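Local coordinates for fatty acid multifunctional protein (atmfp2) (Arabidopsis thaliana, PDB 2WTB), which hydrates long-chain enoyl-CoA and oxidises 3-hydroxyacyl-CoA in peroxisomal fatty acid beta-oxidation during seed germination, at residues L459-R464 and V488-C493. Sequence-based numbering, arbitrary orientation.
Sequences LLEIVR and VVVGNC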
loop_
_atom_site.group_PDB
_atom_site.type_symbol
_atom_site.label_atom_id
_atom_site.label_comp_id
_atom_site.label_asym_id
_atom_site.label_seq_id
_atom_site.Cartn_x
_atom_site.Cartn_y
_atom_site.Cartn_z
ATOM N N LEU A 459 -4.421 -7.004 2.587
ATOM C CA LEU A 459 -4.436 -7.027 4.043
ATOM C C LEU A 459 -4.548 -8.436 4.608
ATOM O O LEU A 459 -5.150 -9.321 4.000
ATOM C CB LEU A 459 -5.578 -6.170 4.587
ATOM C CG LEU A 459 -5.545 -5.903 6.092
ATOM C CD1 LEU A 459 -4.437 -4.914 6.424
ATOM C CD2 LEU A 459 -6.889 -5.389 6.577
ATOM N N LEU A 460 -3.955 -8.625 5.782
ATOM C CA LEU A 460 -4.084 -9.864 6.530
ATOM C C LEU A 460 -4.204 -9.546 8.012
ATOM O O LEU A 460 -3.319 -8.920 8.593
ATOM C CB LEU A 460 -2.876 -10.771 6.295
ATOM C CG LEU A 460 -2.746 -11.944 7.268
ATOM C CD1 LEU A 460 -4.000 -12.813 7.240
ATOM C CD2 LEU A 460 -1.503 -12.766 6.964
ATOM N N GLU A 461 -5.306 -9.969 8.617
ATOM C CA GLU A 461 -5.497 -9.786 10.048
ATOM C C GLU A 461 -4.993 -10.996 10.821
ATOM O O GLU A 461 -5.573 -12.077 10.739
ATOM C CB GLU A 461 -6.970 -9.544 10.376
ATOM C CG GLU A 461 -7.380 -8.085 10.405
ATOM C CD GLU A 461 -8.805 -7.894 10.908
ATOM O OE1 GLU A 461 -9.623 -8.828 10.754
ATOM O OE2 GLU A 461 -9.105 -6.813 11.458
ATOM N N ILE A 462 -3.903 -10.813 11.558
ATOM C CA ILE A 462 -3.420 -11.844 12.468
ATOM C C ILE A 462 -4.104 -11.655 13.812
ATOM O O ILE A 462 -3.782 -10.729 14.557
ATOM C CB ILE A 462 -1.892 -11.773 12.653
ATOM C CG1 ILE A 462 -1.182 -12.098 11.340
ATOM C CG2 ILE A 462 -1.439 -12.729 13.737
ATOM C CD1 ILE A 462 0.318 -12.005 11.431
ATOM N N VAL A 463 -5.062 -12.524 14.108
ATOM C CA VAL A 463 -5.840 -12.417 15.337
ATOM C C VAL A 463 -5.226 -13.243 16.463
ATOM O O VAL A 463 -5.250 -14.474 16.429
ATOM C CB VAL A 463 -7.299 -12.863 15.121
ATOM C CG1 VAL A 463 -8.101 -12.679 16.396
ATOM C CG2 VAL A 463 -7.928 -12.084 13.975
ATOM N N ARG A 464 -4.678 -12.556 17.459
ATOM C CA ARG A 464 -4.065 -13.218 18.604
ATOM C C ARG A 464 -5.087 -13.369 19.722
ATOM O O ARG A 464 -6.042 -12.602 19.805
ATOM C CB ARG A 464 -2.880 -12.396 19.119
ATOM C CG ARG A 464 -3.291 -11.343 20.134
ATOM C CD ARG A 464 -2.563 -10.025 19.938
ATOM N NE ARG A 464 -1.287 -9.980 20.638
ATOM C CZ ARG A 464 -0.747 -8.866 21.117
ATOM N NH1 ARG A 464 -1.382 -7.712 20.978
ATOM N NH2 ARG A 464 0.423 -8.904 21.744
ATOM N N VAL A 488 -1.556 -6.903 10.043
ATOM C CA VAL A 488 -1.757 -6.206 11.303
ATOM C C VAL A 488 -2.118 -7.239 12.363
ATOM O O VAL A 488 -2.897 -8.158 12.103
ATOM C CB VAL A 488 -2.861 -5.133 11.212
ATOM C CG1 VAL A 488 -2.363 -3.930 10.434
ATOM C CG2 VAL A 488 -4.117 -5.709 10.581
ATOM N N VAL A 489 -1.536 -7.103 13.550
ATOM C CA VAL A 489 -1.808 -8.035 14.637
ATOM C C VAL A 489 -2.901 -7.490 15.544
ATOM O O VAL A 489 -2.668 -6.580 16.337
ATOM C CB VAL A 489 -0.542 -8.328 15.469
ATOM C CG1 VAL A 489 -0.879 -9.226 16.647
ATOM C CG2 VAL A 489 0.531 -8.966 14.596
ATOM N N VAL A 490 -4.098 -8.053 15.425
ATOM C CA VAL A 490 -5.239 -7.574 16.194
ATOM C C VAL A 490 -5.661 -8.580 17.260
ATOM O O VAL A 490 -5.273 -9.749 17.213
ATOM C CB VAL A 490 -6.441 -7.239 15.283
ATOM C CG1 VAL A 490 -6.051 -6.176 14.268
ATOM C CG2 VAL A 490 -6.952 -8.492 14.582
ATOM N N GLY A 491 -6.456 -8.113 18.220
ATOM C CA GLY A 491 -6.891 -8.944 19.327
ATOM C C GLY A 491 -8.194 -9.662 19.046
ATOM O O GLY A 491 -8.917 -9.316 18.112
ATOM N N ASN A 492 -8.498 -10.668 19.859
ATOM C CA ASN A 492 -9.711 -11.453 19.678
ATOM C C ASN A 492 -10.938 -10.760 20.258
ATOM O O ASN A 492 -11.047 -10.565 21.468
ATOM C CB ASN A 492 -9.548 -12.847 20.287
ATOM C CG ASN A 492 -10.701 -13.772 19.948
ATOM O OD1 ASN A 492 -11.694 -13.358 19.352
ATOM N ND2 ASN A 492 -10.571 -15.038 20.326
ATOM N N CYS A 493 -11.859 -10.388 19.377
ATOM C CA CYS A 493 -13.110 -9.759 19.778
ATOM C C CYS A 493 -14.056 -9.734 18.587
ATOM O O CYS A 493 -13.660 -10.042 17.462
ATOM C CB CYS A 493 -12.866 -8.336 20.278
ATOM S SG CYS A 493 -12.319 -7.191 18.988
#
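A beta-alpha-beta unit closes one edge of the sheet in the NAD-binding domain of the 3-hydroxyacyl-CoA dehydrogenase part: strand 459-464 leads into helix 470-482, and strand 486-491 returns parallel beside it as the outermost strand. The pairing exemplifies a parallel ladder, in which one residue bonds to two residues of the other strand. Val488 N donates to Leu460 O at 3.0 Å, and Val488 O accepts from Ile462 N at 2.9 Å. One rung further, Ile462 O receives Val490 N at 2.8 Å, with the donor 30° above the carbonyl plane, while Val490 O takes Arg464 N nearly along its C=O axis. Ile462 O and Val490 O each accept a second, weaker contact from a CA-H group, of Val489 and Val463 respectively.

Ile462 and Val489 turn to the crossover helix, where both touch Leu477; on this face the Arg464 chain, bent at chi2 and chi3, crosses Val489 at about a right angle, its CD 3.8 Å from Val489 CG1. The other face carries Glu461, Val463, Val488 and Val490. Here Val463 CG2 meets Val490 CG2 obliquely at 3.8 Å, and the Glu461 chain, extended beyond CG, crosses Val488 and Val490 obliquely, its CG 4.0 Å from Val488 CG2. Glu461 OE2 passes beside the methyls of Val490 to accept hydrogen bonds from the backbone N-H groups of Ala497 and Val498, at the start of helix 498-514. An alanine in place of Glu461 has neither the carboxylate nor the CG that lies on Val488, and would probably leave those N-H groups poorly satisfied and the packing looser. Two N-H donors at a helix start would be expected to stabilise a buried carboxylate in its charged form, so one side chain links the strand next to the sheet edge to that helix.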